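Local coordinates for protein tyrosinase (Aspergillus oryzae, PDB 6JU8) that probably oxidises L-tyrosine and L-dopa to L-dopaquinone with molecular oxygen at a pair of copper ions, a step of melanin biosynthesis, at residues W145-A153 / I371-L382. The protein carries 1 engineered substitution. Residues are numbered along the deposited sequence; the frame is centred on the assembly and turned at random.
Sequences WRLPYWDFA and IFWLHHCNIDRL. With CU (copper (II) ion), chain D.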
loop_
_atom_site.group_PDB
_atom_site.type_symbol
_atom_site.label_atom_id
_atom_site.label_comp_id
_atom_site.label_asym_id
_atom_site.label_seq_id
_atom_site.Cartn_x
_atom_site.Cartn_y
_atom_site.Cartn_z
ATOM N N TRP A 145 -19.148 -17.822 -16.062
ATOM C CA TRP A 145 -18.063 -16.909 -15.763
ATOM C C TRP A 145 -17.162 -16.660 -16.961
ATOM O O TRP A 145 -16.822 -17.594 -17.681
ATOM C CB TRP A 145 -17.194 -17.441 -14.624
ATOM C CG TRP A 145 -16.040 -16.550 -14.301
ATOM C CD1 TRP A 145 -16.056 -15.486 -13.433
ATOM C CD2 TRP A 145 -14.715 -16.647 -14.836
ATOM N NE1 TRP A 145 -14.789 -14.926 -13.410
ATOM C CE2 TRP A 145 -13.962 -15.612 -14.252
ATOM C CE3 TRP A 145 -14.093 -17.517 -15.753
ATOM C CZ2 TRP A 145 -12.612 -15.433 -14.560
ATOM C CZ3 TRP A 145 -12.761 -17.332 -16.057
ATOM C CH2 TRP A 145 -12.040 -16.283 -15.459
ATOM N N ARG A 146 -16.756 -15.402 -17.122
ATOM C CA ARG A 146 -15.733 -15.069 -18.109
ATOM C C ARG A 146 -14.798 -14.059 -17.443
ATOM O O ARG A 146 -15.168 -13.441 -16.423
ATOM C CB ARG A 146 -16.345 -14.486 -19.383
ATOM C CG ARG A 146 -17.159 -15.510 -20.187
ATOM C CD ARG A 146 -16.234 -16.586 -20.729
ATOM N NE ARG A 146 -16.862 -17.575 -21.622
ATOM C CZ ARG A 146 -17.554 -18.642 -21.233
ATOM N NH1 ARG A 146 -17.764 -18.857 -19.932
ATOM N NH2 ARG A 146 -18.047 -19.480 -22.130
ATOM N N LEU A 147 -13.610 -13.883 -17.991
ATOM C CA LEU A 147 -12.665 -12.983 -17.314
ATOM C C LEU A 147 -13.216 -11.560 -17.351
ATOM O O LEU A 147 -13.463 -11.015 -18.426
ATOM C CB LEU A 147 -11.314 -13.017 -18.047
ATOM C CG LEU A 147 -10.216 -12.151 -17.407
ATOM C CD1 LEU A 147 -9.757 -12.755 -16.075
ATOM C CD2 LEU A 147 -9.042 -11.962 -18.355
ATOM N N PRO A 148 -13.402 -10.917 -16.218
ATOM C CA PRO A 148 -13.857 -9.516 -16.253
ATOM C C PRO A 148 -12.826 -8.562 -16.833
ATOM O O PRO A 148 -11.624 -8.824 -16.833
ATOM C CB PRO A 148 -14.081 -9.186 -14.782
ATOM C CG PRO A 148 -14.222 -10.518 -14.105
ATOM C CD PRO A 148 -13.265 -11.426 -14.842
ATOM N N TYR A 149 -13.327 -7.418 -17.324
ATOM C CA TYR A 149 -12.445 -6.374 -17.851
ATOM C C TYR A 149 -12.426 -5.185 -16.906
ATOM O O TYR A 149 -13.427 -4.862 -16.250
ATOM C CB TYR A 149 -12.818 -5.965 -19.290
ATOM C CG TYR A 149 -14.156 -5.277 -19.423
ATOM C CD1 TYR A 149 -14.259 -3.891 -19.309
ATOM C CD2 TYR A 149 -15.305 -6.016 -19.678
ATOM C CE1 TYR A 149 -15.481 -3.247 -19.436
ATOM C CE2 TYR A 149 -16.544 -5.387 -19.796
ATOM C CZ TYR A 149 -16.620 -4.011 -19.677
ATOM O OH TYR A 149 -17.852 -3.395 -19.786
ATOM N N TRP A 150 -11.268 -4.506 -16.880
ATOM C CA TRP A 150 -11.184 -3.219 -16.185
ATOM C C TRP A 150 -11.430 -2.077 -17.157
ATOM O O TRP A 150 -10.631 -1.833 -18.067
ATOM C CB TRP A 150 -9.808 -3.063 -15.544
ATOM C CG TRP A 150 -9.559 -1.678 -15.012
ATOM C CD1 TRP A 150 -10.419 -0.898 -14.299
ATOM C CD2 TRP A 150 -8.336 -0.940 -15.173
ATOM N NE1 TRP A 150 -9.807 0.302 -14.011
ATOM C CE2 TRP A 150 -8.538 0.304 -14.534
ATOM C CE3 TRP A 150 -7.117 -1.197 -15.808
ATOM C CZ2 TRP A 150 -7.554 1.294 -14.495
ATOM C CZ3 TRP A 150 -6.140 -0.211 -15.774
ATOM C CH2 TRP A 150 -6.368 1.018 -15.128
ATOM N N ASP A 151 -12.555 -1.395 -16.968
ATOM C CA ASP A 151 -12.865 -0.256 -17.830
ATOM C C ASP A 151 -12.121 0.978 -17.337
ATOM O O ASP A 151 -12.613 1.781 -16.536
ATOM C CB ASP A 151 -14.373 0.001 -17.915
ATOM C CG ASP A 151 -14.673 0.872 -19.141
ATOM O OD1 ASP A 151 -13.774 1.589 -19.608
ATOM O OD2 ASP A 151 -15.819 0.783 -19.635
ATOM N N PHE A 152 -10.886 1.113 -17.818
ATOM C CA PHE A 152 -10.014 2.210 -17.383
ATOM C C PHE A 152 -10.532 3.572 -17.846
ATOM O O PHE A 152 -10.036 4.607 -17.369
ATOM C CB PHE A 152 -8.553 1.982 -17.794
ATOM C CG PHE A 152 -8.328 1.752 -19.271
ATOM C CD1 PHE A 152 -8.552 2.768 -20.194
ATOM C CD2 PHE A 152 -7.912 0.511 -19.749
ATOM C CE1 PHE A 152 -8.344 2.536 -21.559
ATOM C CE2 PHE A 152 -7.666 0.267 -21.093
ATOM C CZ PHE A 152 -7.895 1.301 -22.000
ATOM N N ALA A 153 -11.489 3.613 -18.774
ATOM C CA ALA A 153 -11.994 4.855 -19.340
ATOM C C ALA A 153 -13.375 5.226 -18.819
ATOM O O ALA A 153 -13.900 6.271 -19.219
ATOM C CB ALA A 153 -11.994 4.752 -20.852
ATOM N N ILE A 371 -3.432 -7.175 -12.351
ATOM C CA ILE A 371 -4.228 -6.234 -13.132
ATOM C C ILE A 371 -3.880 -6.259 -14.621
ATOM O O ILE A 371 -4.690 -5.820 -15.450
ATOM C CB ILE A 371 -4.125 -4.796 -12.589
ATOM C CG1 ILE A 371 -5.337 -3.969 -13.041
ATOM C CG2 ILE A 371 -2.793 -4.157 -12.944
ATOM C CD1 ILE A 371 -5.369 -2.556 -12.501
ATOM N N PHE A 372 -2.691 -6.732 -14.989
ATOM C CA PHE A 372 -2.283 -6.851 -16.385
ATOM C C PHE A 372 -3.411 -7.448 -17.220
ATOM O O PHE A 372 -3.759 -6.970 -18.307
ATOM C CB PHE A 372 -1.036 -7.743 -16.489
ATOM C CG PHE A 372 -0.633 -8.048 -17.910
ATOM C CD1 PHE A 372 -1.178 -9.143 -18.572
ATOM C CD2 PHE A 372 0.291 -7.236 -18.566
ATOM C CE1 PHE A 372 -0.813 -9.408 -19.887
ATOM C CE2 PHE A 372 0.674 -7.499 -19.858
ATOM C CZ PHE A 372 0.117 -8.599 -20.502
ATOM N N TRP A 373 -3.974 -8.551 -16.744
ATOM C CA TRP A 373 -4.921 -9.328 -17.529
ATOM C C TRP A 373 -6.254 -8.613 -17.657
ATOM O O TRP A 373 -6.949 -8.758 -18.653
ATOM C CB TRP A 373 -5.097 -10.680 -16.825
ATOM C CG TRP A 373 -3.786 -11.349 -16.509
ATOM C CD1 TRP A 373 -3.086 -11.280 -15.331
ATOM C CD2 TRP A 373 -3.023 -12.209 -17.374
ATOM N NE1 TRP A 373 -1.929 -12.026 -15.417
ATOM C CE2 TRP A 373 -1.879 -12.614 -16.663
ATOM C CE3 TRP A 373 -3.202 -12.682 -18.692
ATOM C CZ2 TRP A 373 -0.924 -13.465 -17.215
ATOM C CZ3 TRP A 373 -2.245 -13.527 -19.241
ATOM C CH2 TRP A 373 -1.104 -13.916 -18.500
ATOM N N LEU A 374 -6.605 -7.854 -16.620
ATOM C CA LEU A 374 -7.852 -7.068 -16.628
ATOM C C LEU A 374 -7.749 -5.878 -17.560
ATOM O O LEU A 374 -8.696 -5.570 -18.295
ATOM C CB LEU A 374 -8.156 -6.623 -15.197
ATOM C CG LEU A 374 -8.200 -7.712 -14.129
ATOM C CD1 LEU A 374 -8.501 -7.087 -12.771
ATOM C CD2 LEU A 374 -9.194 -8.821 -14.451
ATOM N N HIS A 375 -6.574 -5.260 -17.568
ATOM C CA HIS A 375 -6.264 -4.232 -18.572
ATOM C C HIS A 375 -6.364 -4.812 -19.974
ATOM O O HIS A 375 -7.038 -4.262 -20.865
ATOM C CB HIS A 375 -4.855 -3.696 -18.291
ATOM C CG HIS A 375 -4.381 -2.659 -19.249
ATOM N ND1 HIS A 375 -5.172 -1.621 -19.689
ATOM C CD2 HIS A 375 -3.137 -2.490 -19.794
ATOM C CE1 HIS A 375 -4.431 -0.869 -20.499
ATOM N NE2 HIS A 375 -3.197 -1.362 -20.591
ATOM N N HIS A 376 -5.668 -5.947 -20.210
ATOM C CA HIS A 376 -5.721 -6.503 -21.558
ATOM C C HIS A 376 -7.095 -7.036 -21.912
ATOM O O HIS A 376 -7.448 -7.045 -23.093
ATOM C CB HIS A 376 -4.629 -7.580 -21.726
ATOM C CG HIS A 376 -3.385 -6.872 -22.224
ATOM N ND1 HIS A 376 -3.291 -6.462 -23.536
ATOM C CD2 HIS A 376 -2.305 -6.369 -21.589
ATOM C CE1 HIS A 376 -2.163 -5.792 -23.696
ATOM N NE2 HIS A 376 -1.526 -5.715 -22.513
ATOM N N CYS A 377 -7.910 -7.424 -20.943
ATOM C CA CYS A 377 -9.281 -7.779 -21.254
ATOM C C CYS A 377 -10.030 -6.567 -21.799
ATOM O O CYS A 377 -10.750 -6.676 -22.822
ATOM C CB CYS A 377 -9.922 -8.442 -20.017
ATOM S SG CYS A 377 -11.512 -9.178 -20.511
ATOM N N ASN A 378 -9.813 -5.374 -21.236
ATOM C CA ASN A 378 -10.431 -4.191 -21.835
ATOM C C ASN A 378 -9.796 -3.809 -23.165
ATOM O O ASN A 378 -10.506 -3.329 -24.058
ATOM C CB ASN A 378 -10.388 -2.964 -20.904
ATOM C CG ASN A 378 -11.400 -1.928 -21.368
ATOM O OD1 ASN A 378 -12.556 -2.282 -21.668
ATOM N ND2 ASN A 378 -11.014 -0.668 -21.462
ATOM N N ILE A 379 -8.492 -4.008 -23.353
ATOM C CA ILE A 379 -7.905 -3.739 -24.678
ATOM C C ILE A 379 -8.545 -4.654 -25.714
ATOM O O ILE A 379 -8.809 -4.225 -26.852
ATOM C CB ILE A 379 -6.383 -3.860 -24.615
ATOM C CG1 ILE A 379 -5.794 -2.810 -23.658
ATOM C CG2 ILE A 379 -5.743 -3.814 -25.999
ATOM C CD1 ILE A 379 -6.126 -1.374 -24.042
ATOM N N ASP A 380 -8.832 -5.899 -25.329
ATOM C CA ASP A 380 -9.536 -6.819 -26.228
ATOM C C ASP A 380 -10.936 -6.325 -26.555
ATOM O O ASP A 380 -11.388 -6.398 -27.709
ATOM C CB ASP A 380 -9.605 -8.220 -25.586
ATOM C CG ASP A 380 -10.045 -9.213 -26.655
ATOM O OD1 ASP A 380 -9.237 -9.418 -27.585
ATOM O OD2 ASP A 380 -11.179 -9.734 -26.587
ATOM N N ARG A 381 -11.637 -5.831 -25.539
ATOM C CA ARG A 381 -12.983 -5.248 -25.702
ATOM C C ARG A 381 -12.963 -4.036 -26.631
ATOM O O ARG A 381 -13.820 -3.895 -27.510
ATOM C CB ARG A 381 -13.508 -4.904 -24.300
ATOM C CG ARG A 381 -14.879 -4.190 -24.336
ATOM C CD ARG A 381 -15.395 -4.074 -22.889
ATOM N NE ARG A 381 -16.515 -3.150 -22.793
ATOM C CZ ARG A 381 -16.376 -1.824 -22.677
ATOM N NH1 ARG A 381 -15.160 -1.269 -22.661
ATOM N NH2 ARG A 381 -17.438 -1.043 -22.602
ATOM N N LEU A 382 -11.987 -3.144 -26.434
ATOM C CA LEU A 382 -11.873 -1.974 -27.304
ATOM C C LEU A 382 -11.615 -2.402 -28.745
ATOM O O LEU A 382 -12.164 -1.830 -29.685
ATOM C CB LEU A 382 -10.748 -1.061 -26.829
ATOM C CG LEU A 382 -11.015 -0.335 -25.496
ATOM C CD1 LEU A 382 -9.775 0.434 -25.079
ATOM C CD2 LEU A 382 -12.232 0.577 -25.596
HETATM CU CU CU D . -0.153 -4.560 -22.028
HETATM O O HOH W 1 -12.991 1.406 -22.158
HETATM O O HOH W 2 1.468 -5.845 -22.968
#
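Leu-374 O takes two backbone N-H groups: Asn-378 N, the regular helical donor, and Trp-150 N from the loop, 3.1 Å away with a nearly linear N-H...O angle of 177°. The two reach it from opposite faces of its carbonyl plane, so the loop bond adds to the helical one without displacing it. Two turns on from Leu-374, Arg-381 lies over the Tyr-149 ring: its CD stands 3.4 Å from the ring centroid, 10° off the normal, a CH-pi contact, and the guanidinium is nearly parallel to the ring. The extended chain from CG to NE, with CG anti to the backbone N (chi1 176°), carries it there. Arg-381 NH1 also donates to Asn-378 OD1 in the carbonyl plane, on a lone pair, at 3.0 Å. A water accepts a hydrogen bond from Asn-378 ND2 at 2.9 Å and donates one to Asp-151 OD1 at 2.7 Å; the Asp-151 OD2 to Arg-381 NH1 salt bridge is long and rests on charge alone. Tyr-456, which hydrogen-bonds Asp-151 OD2, is also the strongest polar partner of Arg-381. Asn-378 ND2 sits over one face of the Phe-152 ring, 3.5 Å from CE2, while Ile-379 CD1 meets that ring at its edge. The Trp-150 indole has Phe-152 CB on one face and Ile-371 CD1 on the other, 4.0 Å from CE3. Opposite the loop, this copper-binding helix of the tyrosinase central domain supplies His-376, which binds copper with His-332 and His-336. Helix 328-340 packs on Trp-150 and His-375, helix 283-292 on Phe-152 and Leu-382, and helix 103-129 on Leu-147.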